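PDB 1WXQ: GTP-binding protein from Pyrococcus horikoshii, which probably binds GTP and may hydrolyse nucleotide as an Obg-like P-loop GTPase, although its cellular role is unknown. Local coordinates for residues D110-T115 / D225-E230; T115-E118 / Y124-P127; T196-S199 / A205-S208; E209-N214 / R242-I247; R311-F314 / K318-P321. One frame throughout, in Å; residues are numbered along the deposited sequence.

Contact 1 (D110-T115 / D225-E230)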
# COMPACT_ATOMS: atom_id res chain seq x y z
N ASP A 110 -16.11 -3.61 -10.51
CA ASP A 110 -17.19 -4.56 -10.68
C ASP A 110 -16.79 -5.73 -11.61
O ASP A 110 -16.86 -5.60 -12.83
CB ASP A 110 -18.38 -3.81 -11.26
CG ASP A 110 -19.63 -4.65 -11.28
OD1 ASP A 110 -19.51 -5.89 -11.38
OD2 ASP A 110 -20.73 -4.05 -11.21
N ALA A 111 -16.40 -6.86 -11.05
CA ALA A 111 -15.99 -7.99 -11.89
C ALA A 111 -17.09 -8.45 -12.85
O ALA A 111 -16.82 -8.85 -13.98
CB ALA A 111 -15.51 -9.15 -11.03
N THR A 112 -18.34 -8.41 -12.40
CA THR A 112 -19.43 -8.83 -13.26
C THR A 112 -19.58 -7.92 -14.46
O THR A 112 -20.18 -8.30 -15.45
CB THR A 112 -20.76 -8.83 -12.52
OG1 THR A 112 -21.12 -7.48 -12.22
CG2 THR A 112 -20.68 -9.67 -11.25
N GLY A 113 -19.04 -6.71 -14.36
CA GLY A 113 -19.14 -5.76 -15.46
C GLY A 113 -20.57 -5.38 -15.77
O GLY A 113 -20.89 -4.97 -16.88
N LYS A 114 -21.44 -5.50 -14.77
CA LYS A 114 -22.85 -5.16 -14.94
C LYS A 114 -23.13 -3.75 -14.42
O LYS A 114 -24.28 -3.41 -14.11
CB LYS A 114 -23.73 -6.18 -14.20
CG LYS A 114 -24.63 -7.02 -15.11
CD LYS A 114 -23.87 -8.07 -15.90
CE LYS A 114 -24.80 -8.85 -16.83
NZ LYS A 114 -24.12 -9.97 -17.55
N THR A 115 -22.09 -2.93 -14.31
CA THR A 115 -22.24 -1.55 -13.84
C THR A 115 -21.68 -0.53 -14.83
O THR A 115 -20.66 -0.77 -15.48
CB THR A 115 -21.58 -1.34 -12.46
OG1 THR A 115 -20.27 -1.93 -12.45
CG2 THR A 115 -22.44 -1.95 -11.37
N ASP A 225 -17.89 -13.39 -6.53
CA ASP A 225 -18.82 -14.48 -6.27
C ASP A 225 -19.97 -14.49 -7.28
O ASP A 225 -20.49 -15.56 -7.63
CB ASP A 225 -19.40 -14.33 -4.87
CG ASP A 225 -20.03 -12.98 -4.67
OD1 ASP A 225 -19.45 -11.98 -5.15
OD2 ASP A 225 -21.10 -12.90 -4.03
N ALA A 226 -20.38 -13.31 -7.74
CA ALA A 226 -21.46 -13.23 -8.71
C ALA A 226 -20.92 -13.25 -10.14
O ALA A 226 -21.68 -13.09 -11.11
CB ALA A 226 -22.28 -11.95 -8.48
N ALA A 227 -19.62 -13.48 -10.28
CA ALA A 227 -19.02 -13.50 -11.61
C ALA A 227 -18.44 -14.87 -11.93
O ALA A 227 -18.24 -15.69 -11.04
CB ALA A 227 -17.94 -12.43 -11.71
N SER A 228 -18.18 -15.11 -13.21
CA SER A 228 -17.63 -16.38 -13.63
C SER A 228 -16.09 -16.34 -13.66
O SER A 228 -15.50 -15.28 -13.84
CB SER A 228 -18.12 -16.72 -15.03
OG SER A 228 -17.57 -15.80 -15.96
N ASP A 229 -15.48 -17.51 -13.49
CA ASP A 229 -14.03 -17.65 -13.52
C ASP A 229 -13.45 -17.04 -14.80
O ASP A 229 -12.36 -16.47 -14.80
CB ASP A 229 -13.64 -19.13 -13.47
CG ASP A 229 -13.96 -19.77 -12.14
OD1 ASP A 229 -14.24 -19.04 -11.17
OD2 ASP A 229 -13.91 -21.01 -12.08
N GLU A 230 -14.20 -17.17 -15.89
CA GLU A 230 -13.84 -16.63 -17.19
C GLU A 230 -13.75 -15.10 -17.16
O GLU A 230 -12.84 -14.49 -17.69
CB GLU A 230 -14.90 -17.07 -18.20
CG GLU A 230 -14.60 -16.57 -19.61
CD GLU A 230 -15.54 -17.23 -20.59
OE1 GLU A 230 -16.74 -17.20 -20.36
OE2 GLU A 230 -15.06 -17.79 -21.58
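Two loops at the edge of the G domain meet here: the turn that follows strand 104-110 brings Ala111 and Thr112 against Ala226 and Ala227, just past the NKxD (G4) sequence that ends at Asp225. The meeting is mainly one of methyl groups, with one carbonyl oxygen among them. CB of Ala111 lies 4.1 Å from CB of Ala227, and the methyl group of Thr112 does the rest: its CG2 sits 3.9 Å from CB of Ala226, equally near CB of Ala227, and 3.6 Å from the carbonyl O of Ala226. A chi1 of 67° places OG1 between the backbone N and the carbonyl carbon, which turns CG2 out to the alanines while OG1 stays with its own loop. There OG1 accepts from Lys114 N at 3.2 Å, an ST turn, and is also modelled beside OD1 of Asp110, too close for the length to be trusted. Asp110 to Gly113 form a type I beta turn closed by Gly113 N on Asp110 O at 2.9 Å. Replacing Thr112 by a glycine would probably open a gap beside Ala226 and Ala227 and leave Lys114 N without its side-chain acceptor. The backbone of Ala111 is hydrogen-bonded to Asn222; in the second segment Ser228 N-caps helix 229-241, its OG bonding Gln231 N. A turn after a sheet strand packed on the residues that follow NKxD is consistent with the P-loop GTPase fold, where in relatives this motif recognises the guanine base.

Contact 2 (T115-E118 / Y124-P127)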
# COMPACT_ATOMS: atom_id res chain seq x y z
N THR A 115 -22.09 -2.93 -14.31
CA THR A 115 -22.24 -1.55 -13.84
C THR A 115 -21.68 -0.53 -14.83
O THR A 115 -20.66 -0.77 -15.48
CB THR A 115 -21.58 -1.34 -12.46
OG1 THR A 115 -20.27 -1.93 -12.45
CG2 THR A 115 -22.44 -1.95 -11.37
N ASP A 116 -22.37 0.60 -14.93
CA ASP A 116 -22.02 1.70 -15.83
C ASP A 116 -20.83 2.50 -15.31
O ASP A 116 -20.46 2.38 -14.14
CB ASP A 116 -23.24 2.63 -15.97
CG ASP A 116 -23.30 3.32 -17.32
OD1 ASP A 116 -23.19 2.63 -18.36
OD2 ASP A 116 -23.48 4.56 -17.34
N PRO A 117 -20.20 3.31 -16.17
CA PRO A 117 -19.07 4.10 -15.69
C PRO A 117 -19.52 4.98 -14.52
O PRO A 117 -18.79 5.16 -13.54
CB PRO A 117 -18.67 4.91 -16.91
CG PRO A 117 -18.89 3.92 -18.00
CD PRO A 117 -20.24 3.33 -17.65
N GLU A 118 -20.73 5.53 -14.62
CA GLU A 118 -21.27 6.37 -13.57
C GLU A 118 -21.78 5.51 -12.42
O GLU A 118 -22.21 6.02 -11.38
CB GLU A 118 -22.40 7.26 -14.10
CG GLU A 118 -21.97 8.34 -15.09
CD GLU A 118 -21.82 7.82 -16.52
OE1 GLU A 118 -22.78 7.20 -17.02
OE2 GLU A 118 -20.75 8.04 -17.14
N TYR A 124 -23.31 -4.81 -19.91
CA TYR A 124 -21.90 -5.16 -19.79
C TYR A 124 -20.95 -4.01 -20.02
O TYR A 124 -20.95 -3.38 -21.08
CB TYR A 124 -21.55 -6.28 -20.76
CG TYR A 124 -20.14 -6.78 -20.57
CD1 TYR A 124 -19.80 -7.53 -19.45
CD2 TYR A 124 -19.14 -6.49 -21.50
CE1 TYR A 124 -18.50 -7.98 -19.25
CE2 TYR A 124 -17.83 -6.93 -21.31
CZ TYR A 124 -17.52 -7.68 -20.18
OH TYR A 124 -16.23 -8.12 -19.98
N HIS A 125 -20.11 -3.75 -19.02
CA HIS A 125 -19.12 -2.68 -19.11
C HIS A 125 -17.80 -3.19 -18.56
O HIS A 125 -17.65 -3.42 -17.36
CB HIS A 125 -19.58 -1.45 -18.33
CG HIS A 125 -18.63 -0.30 -18.43
ND1 HIS A 125 -18.31 0.30 -19.63
CD2 HIS A 125 -17.92 0.36 -17.48
CE1 HIS A 125 -17.45 1.27 -19.42
NE2 HIS A 125 -17.19 1.33 -18.13
N ASP A 126 -16.84 -3.37 -19.46
CA ASP A 126 -15.52 -3.86 -19.12
C ASP A 126 -14.88 -3.05 -17.99
O ASP A 126 -14.66 -1.85 -18.13
CB ASP A 126 -14.65 -3.81 -20.37
CG ASP A 126 -13.56 -4.87 -20.37
OD1 ASP A 126 -13.38 -5.54 -19.33
OD2 ASP A 126 -12.87 -5.02 -21.41
N PRO A 127 -14.58 -3.69 -16.85
CA PRO A 127 -13.96 -3.02 -15.71
C PRO A 127 -12.64 -2.38 -16.12
O PRO A 127 -12.26 -1.32 -15.61
CB PRO A 127 -13.77 -4.16 -14.72
CG PRO A 127 -14.91 -5.05 -15.02
CD PRO A 127 -14.87 -5.10 -16.52
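Pro117 lies across one face of the His125 imidazole, and this is the close-fitting half of the contact. CD of Pro117 stands 3.7 Å from the ring centroid and only 12° off the ring normal, a CH-pi contact nearly over the centre, with CG covering the NE2 and CE1 side of the same face. At the base of the side chain the carbonyl O of Thr115 comes within 3.1 Å of His125 CB. With CG anti to the backbone N (chi1 -177°), the imidazole is carried across to the proline. The looser part is at Asp116, which is partly exposed: its CB points away from 124-127, and its OD1 stays 5.6 Å from ND1 of His125. Putting an alanine at His125 would probably take away the flat surface under Pro117 and leave the proline ring free of its main partner across the loop. His125 also touches Lys8, whose NZ is hydrogen-bonded to Asp116 O, and Thr115 OG1 has partners in Lys8 and Asp110. A non-helical connection folded on itself between strand 104-110 and helix 127-147, beside the probable P-loop, belongs to the alternating beta-alpha architecture of P-loop GTPases.

Contact 3 (T196-S199 / A205-S208)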
# COMPACT_ATOMS: atom_id res chain seq x y z
N THR A 196 13.79 24.41 -18.42
CA THR A 196 13.38 25.16 -19.61
C THR A 196 13.42 24.32 -20.88
O THR A 196 12.82 24.69 -21.90
CB THR A 196 14.27 26.41 -19.84
OG1 THR A 196 15.58 25.99 -20.27
CG2 THR A 196 14.37 27.24 -18.56
N LYS A 197 14.15 23.21 -20.84
CA LYS A 197 14.25 22.32 -22.00
C LYS A 197 13.10 21.30 -22.03
O LYS A 197 12.85 20.68 -23.05
CB LYS A 197 15.60 21.59 -21.99
CG LYS A 197 16.77 22.50 -22.32
CD LYS A 197 16.35 23.81 -22.96
CE LYS A 197 17.45 24.86 -22.78
NZ LYS A 197 18.50 24.81 -23.85
N TRP A 198 12.42 21.12 -20.90
CA TRP A 198 11.30 20.17 -20.79
C TRP A 198 10.11 20.56 -21.66
O TRP A 198 9.69 21.72 -21.67
CB TRP A 198 10.82 20.08 -19.33
CG TRP A 198 11.72 19.28 -18.42
CD1 TRP A 198 13.09 19.26 -18.43
CD2 TRP A 198 11.31 18.41 -17.35
NE1 TRP A 198 13.55 18.44 -17.44
CE2 TRP A 198 12.49 17.90 -16.76
CE3 TRP A 198 10.07 18.01 -16.84
CZ2 TRP A 198 12.47 17.02 -15.67
CZ3 TRP A 198 10.04 17.13 -15.75
CH2 TRP A 198 11.24 16.64 -15.18
N SER A 199 9.56 19.57 -22.39
CA SER A 199 8.40 19.79 -23.24
C SER A 199 7.14 19.28 -22.55
O SER A 199 7.22 18.64 -21.51
CB SER A 199 8.57 19.06 -24.58
OG SER A 199 8.27 17.68 -24.48
N ALA A 205 4.52 12.65 -19.47
CA ALA A 205 5.24 11.39 -19.31
C ALA A 205 5.86 11.33 -17.92
O ALA A 205 5.86 10.29 -17.26
CB ALA A 205 6.33 11.27 -20.36
N PHE A 206 6.41 12.45 -17.47
CA PHE A 206 7.02 12.49 -16.15
C PHE A 206 5.92 12.33 -15.11
O PHE A 206 6.12 11.66 -14.10
CB PHE A 206 7.78 13.79 -15.93
CG PHE A 206 8.23 13.99 -14.51
CD1 PHE A 206 7.47 14.76 -13.64
CD2 PHE A 206 9.38 13.38 -14.03
CE1 PHE A 206 7.85 14.92 -12.30
CE2 PHE A 206 9.77 13.53 -12.70
CZ PHE A 206 9.00 14.31 -11.83
N ALA A 207 4.77 12.94 -15.35
CA ALA A 207 3.65 12.83 -14.42
C ALA A 207 3.23 11.37 -14.25
O ALA A 207 3.07 10.89 -13.13
CB ALA A 207 2.45 13.68 -14.90
N SER A 208 3.05 10.68 -15.37
CA SER A 208 2.63 9.29 -15.35
C SER A 208 3.64 8.44 -14.57
O SER A 208 3.26 7.57 -13.79
CB SER A 208 2.48 8.74 -16.78
OG SER A 208 1.36 9.33 -17.45
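Trp198 meets Phe206 in an edge-to-face (T-shaped) aromatic pair, the indole coming from the loop before helix 200-214 and the phenyl from the second turn of that helix. Along 205-208 the contact is quickly located. Ala205 makes no contact with 196-199. Phe206 comes next and carries the whole meeting: its CG is anti to the backbone N (chi1 170°), which swings the ring off the helix so that one face looks back along the chain to the indole. The six-membered ring of Trp198 presents its edge there, CZ3 lying 3.8 Å from CG of Phe206 and CH2 3.9 Å from CD2, so the indole edge lies over the CG and CD2 part of the phenyl and not its middle. The centroids are 5.3 Å apart and the planes 62° from each other, somewhat short of a perpendicular T. Ala207 packs instead on Tyr143 of helix 127-147, and Ser208 uses its OG on Asp139 of the same helix. Back at the start of the helix, Ser199 is the N-cap, its OG capping a backbone N of the first turn, while OD2 of Asp202 accepts from Ser199 N, the reciprocal bond of a capping box. Both rings are buried, with Met186 and Ile168 touching each of them. The pair itself is nonpolar, held by dispersion and by ring C-H groups directed at a pi cloud, while the one polar atom of the indole, NE1, is satisfied separately by the carbonyl O of Pro192.

Contact 4 (E209-N214 / R242-I247)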
# COMPACT_ATOMS: atom_id res chain seq x y z
N GLU A 209 4.92 8.71 -14.78
CA GLU A 209 5.95 7.96 -14.10
C GLU A 209 5.88 8.18 -12.60
O GLU A 209 6.18 7.28 -11.82
CB GLU A 209 7.33 8.33 -14.62
CG GLU A 209 8.45 7.46 -14.06
CD GLU A 209 8.11 5.98 -14.03
OE1 GLU A 209 7.60 5.44 -15.05
OE2 GLU A 209 8.37 5.34 -12.99
N ILE A 210 5.47 9.37 -12.19
CA ILE A 210 5.36 9.70 -10.77
C ILE A 210 4.20 8.96 -10.15
O ILE A 210 4.31 8.44 -9.03
CB ILE A 210 5.18 11.22 -10.56
CG1 ILE A 210 6.51 11.93 -10.82
CG2 ILE A 210 4.72 11.51 -9.16
CD1 ILE A 210 7.62 11.46 -9.90
N ARG A 211 3.08 8.90 -10.88
CA ARG A 211 1.89 8.22 -10.41
C ARG A 211 2.21 6.76 -10.16
O ARG A 211 1.91 6.23 -9.10
CB ARG A 211 0.77 8.34 -11.46
CG ARG A 211 -0.52 7.61 -11.09
CD ARG A 211 -0.56 6.20 -11.65
NE ARG A 211 -0.48 6.22 -13.10
CZ ARG A 211 -0.53 5.14 -13.89
NH1 ARG A 211 -0.66 3.93 -13.37
NH2 ARG A 211 -0.43 5.28 -15.21
N ARG A 212 2.83 6.13 -11.15
CA ARG A 212 3.19 4.72 -11.08
C ARG A 212 3.95 4.36 -9.82
O ARG A 212 3.79 3.27 -9.27
CB ARG A 212 4.02 4.34 -12.30
CG ARG A 212 3.35 3.38 -13.30
CD ARG A 212 4.43 2.87 -14.24
NE ARG A 212 5.67 2.75 -13.47
CZ ARG A 212 6.89 2.63 -14.00
NH1 ARG A 212 7.06 2.61 -15.32
NH2 ARG A 212 7.95 2.56 -13.19
N VAL A 213 4.79 5.28 -9.35
CA VAL A 213 5.59 5.07 -8.16
C VAL A 213 4.99 5.63 -6.87
O VAL A 213 5.14 5.03 -5.81
CB VAL A 213 7.01 5.67 -8.35
CG1 VAL A 213 7.80 5.55 -7.07
CG2 VAL A 213 7.73 4.95 -9.48
N ASN A 214 4.29 6.77 -6.99
CA ASN A 214 3.67 7.49 -5.85
C ASN A 214 2.22 7.11 -5.58
O ASN A 214 1.72 7.26 -4.47
CB ASN A 214 3.78 9.01 -6.11
CG ASN A 214 3.13 9.86 -5.02
OD1 ASN A 214 1.93 10.14 -5.06
ND2 ASN A 214 3.93 10.28 -4.03
N ARG A 242 -0.46 -4.95 -17.79
CA ARG A 242 -0.31 -3.50 -17.68
C ARG A 242 0.34 -3.03 -16.39
O ARG A 242 0.36 -1.84 -16.10
CB ARG A 242 -1.67 -2.81 -17.81
CG ARG A 242 -2.35 -3.07 -19.14
CD ARG A 242 -3.69 -2.33 -19.26
NE ARG A 242 -3.53 -0.88 -19.38
CZ ARG A 242 -3.70 -0.02 -18.37
NH1 ARG A 242 -4.03 -0.46 -17.16
NH2 ARG A 242 -3.54 1.28 -18.58
N GLY A 243 0.86 -3.96 -15.60
CA GLY A 243 1.50 -3.59 -14.35
C GLY A 243 0.57 -3.46 -13.16
O GLY A 243 0.87 -2.75 -12.19
N TYR A 244 -0.57 -4.14 -13.23
CA TYR A 244 -1.56 -4.12 -12.16
C TYR A 244 -1.81 -5.49 -11.55
O TYR A 244 -1.92 -6.48 -12.26
CB TYR A 244 -2.90 -3.60 -12.66
CG TYR A 244 -3.00 -2.10 -12.77
CD1 TYR A 244 -3.00 -1.30 -11.62
CD2 TYR A 244 -3.13 -1.48 -14.01
CE1 TYR A 244 -3.13 0.08 -11.71
CE2 TYR A 244 -3.25 -0.10 -14.11
CZ TYR A 244 -3.25 0.68 -12.96
OH TYR A 244 -3.39 2.05 -13.06
N ILE A 245 -1.89 -5.53 -10.22
CA ILE A 245 -2.18 -6.76 -9.51
C ILE A 245 -3.70 -6.81 -9.32
O ILE A 245 -4.29 -5.89 -8.75
CB ILE A 245 -1.53 -6.76 -8.12
CG1 ILE A 245 -0.01 -6.81 -8.27
CG2 ILE A 245 -2.08 -7.91 -7.29
CD1 ILE A 245 0.74 -6.76 -6.94
N VAL A 246 -4.35 -7.88 -9.79
CA VAL A 246 -5.80 -7.99 -9.64
C VAL A 246 -6.26 -9.21 -8.87
O VAL A 246 -5.93 -10.33 -9.23
CB VAL A 246 -6.52 -8.05 -10.98
CG1 VAL A 246 -8.01 -8.20 -10.74
CG2 VAL A 246 -6.22 -6.82 -11.80
N ILE A 247 -7.05 -8.98 -7.84
CA ILE A 247 -7.54 -10.08 -7.02
C ILE A 247 -9.07 -10.11 -6.87
O ILE A 247 -9.71 -9.10 -6.58
CB ILE A 247 -6.83 -9.99 -5.63
CG1 ILE A 247 -5.32 -10.21 -5.85
CG2 ILE A 247 -7.42 -10.99 -4.63
CD1 ILE A 247 -4.44 -9.70 -4.71
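Arg211 of helix 200-214 reaches over to the hydroxyl of Tyr244, just ahead of strand 245-249, and the two ends come together at a shared acid. From the helix, CB of Arg211 points toward 242-247, and CG leaves anti to the backbone N. The chain then bends at chi2 (-93°) and again at chi3 (-61°), folding alongside helix 127-147, where the side chain packs on Ile138 and Ile142. NE is taken by a salt bridge to Asp139. Over one face of the guanidinium, offset to its rim, lies CG of the next residue, Arg212, 4.0 Å above the plane. Farther on, NH1 stands 3.3 Å from OH of Tyr244, at an angle too poor for a hydrogen bond. The guanidinium and phenol planes are only 12° apart, but NH1 and OH meet obliquely and the side chains cross at about a right angle. What joins them is Glu135: its OE2 pairs with NH1 in a salt bridge and is hydrogen-bonded to Tyr244 OH, while OE1 takes NH2 of Arg242. Two arginines and a phenol gathered round one carboxylate would probably stabilise its negative charge, making the link between helix and strand an indirect one, through the acid.

Contact 5 (R311-F314 / K318-P321)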
# COMPACT_ATOMS: atom_id res chain seq x y z
N ARG A 311 -1.15 -7.69 -0.31
CA ARG A 311 -0.40 -7.43 -1.54
C ARG A 311 0.01 -5.98 -1.63
O ARG A 311 1.06 -5.66 -2.19
CB ARG A 311 -1.20 -7.84 -2.80
CG ARG A 311 -1.39 -9.35 -2.96
CD ARG A 311 -0.04 -10.11 -3.08
NE ARG A 311 0.63 -9.86 -4.35
CZ ARG A 311 0.27 -10.39 -5.52
NH1 ARG A 311 -0.76 -11.23 -5.58
NH2 ARG A 311 0.92 -10.08 -6.63
N VAL A 312 -0.81 -5.10 -1.06
CA VAL A 312 -0.47 -3.67 -1.08
C VAL A 312 0.75 -3.40 -0.18
O VAL A 312 1.72 -2.77 -0.59
CB VAL A 312 -1.62 -2.78 -0.58
CG1 VAL A 312 -1.14 -1.35 -0.49
CG2 VAL A 312 -2.83 -2.89 -1.50
N VAL A 313 0.67 -3.89 1.05
CA VAL A 313 1.71 -3.71 2.07
C VAL A 313 3.05 -4.40 1.79
O VAL A 313 4.10 -3.74 1.79
CB VAL A 313 1.19 -4.21 3.46
CG1 VAL A 313 2.24 -4.01 4.53
CG2 VAL A 313 -0.08 -3.45 3.83
N PHE A 314 2.99 -5.71 1.57
CA PHE A 314 4.16 -6.55 1.33
C PHE A 314 4.72 -6.56 -0.09
O PHE A 314 5.92 -6.74 -0.29
CB PHE A 314 3.83 -7.99 1.72
CG PHE A 314 3.36 -8.15 3.13
CD1 PHE A 314 4.06 -7.57 4.20
CD2 PHE A 314 2.21 -8.89 3.40
CE1 PHE A 314 3.63 -7.73 5.52
CE2 PHE A 314 1.76 -9.06 4.72
CZ PHE A 314 2.47 -8.48 5.79
N LYS A 318 6.30 -3.11 -0.83
CA LYS A 318 7.42 -3.95 -0.43
C LYS A 318 7.88 -3.73 1.02
O LYS A 318 9.08 -3.62 1.30
CB LYS A 318 8.60 -3.74 -1.38
CG LYS A 318 8.30 -4.08 -2.83
CD LYS A 318 9.53 -4.64 -3.54
CE LYS A 318 10.70 -3.65 -3.53
NZ LYS A 318 11.97 -4.26 -4.03
N LEU A 319 6.93 -3.66 1.93
CA LEU A 319 7.25 -3.49 3.34
C LEU A 319 7.51 -4.87 3.94
O LEU A 319 6.99 -5.87 3.45
CB LEU A 319 6.10 -2.79 4.06
CG LEU A 319 5.73 -1.42 3.47
CD1 LEU A 319 4.42 -0.94 4.04
CD2 LEU A 319 6.84 -0.42 3.77
N ILE A 320 8.35 -4.92 4.96
CA ILE A 320 8.66 -6.18 5.64
C ILE A 320 8.57 -5.91 7.12
O ILE A 320 8.94 -4.84 7.58
CB ILE A 320 10.08 -6.67 5.32
CG1 ILE A 320 11.10 -5.57 5.68
CG2 ILE A 320 10.19 -7.08 3.86
CD1 ILE A 320 12.54 -6.07 5.66
N PRO A 321 8.05 -6.87 7.90
CA PRO A 321 7.93 -6.66 9.36
C PRO A 321 9.32 -6.81 10.03
O PRO A 321 10.12 -7.65 9.64
CB PRO A 321 6.96 -7.77 9.80
CG PRO A 321 6.37 -8.31 8.51
CD PRO A 321 7.49 -8.17 7.51
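Val313 and Phe314, in the last turns of helix 305-316, pack against Leu319 and Pro321 at the start of strand 319-325. Taken in order, Arg311 does not meet 318-321; its NE is salt-bridged to Asp315, and its side chain packs on Ile245 and Ile247. CB of Val312 points away from the strand, and the side chain packs on Ala104 and Ile106 of strand 104-110. Val313 is the first to meet 318-321. Its carbonyl O accepts from Leu319 N at 2.8 Å with an N-H...O angle of 159°, the donor lying in the carbonyl plane, and its CG1 rests 3.8 Å from CD1 of Leu319. Phe314 follows with backbone and ring together. Its O receives a CA-H contact from Lys318 at 3.2 Å, and its CA gives one to Leu319 O at 3.6 Å. Because CG is anti to the carbonyl carbon (chi1 -56°), the ring runs beside the strand: CD1 meets Leu319 O at 3.5 Å, the oxygen lying in the ring plane at its edge, and CE1 lies 4.1 Å from CG of Pro321. Phe386 makes an edge-to-face pair with the same phenyl. Lys318 leaves the helix with positive phi, as the residue ending a Schellman motif does, but the bond from Leu319 to Val313 spans one residue more, in keeping with the wide pi-type turn at 311-314. The result is a helix C-terminus that turns through a short link into a strand of the four-strand mixed sheet, whose 2-1-4-3 order fits the beta-grasp fold of a TGS domain.

How the contacts relate
Contacts 1 and 2 begin from the same stretch after strand 104-110, share Thr115, and sit 11 Å apart between centres, touching through a probable hydrogen bond between Gly113 O and His125 N. Contact 3, nested in the long loop that contact 1 closes, lies about 39 Å from it between centres, near the other end of the G domain; helix 200-214 runs on from contact 3 into contact 4, 19 Å away. Contact 4 reaches strand 245-249, an edge of the seven-strand sheet, whose Ile245 and Ile247 touch Arg311 of contact 5. Contact 5 comes last, where the chain leaves helix 305-316, packed on that sheet, and enters strand 319-325 of the four-strand sheet.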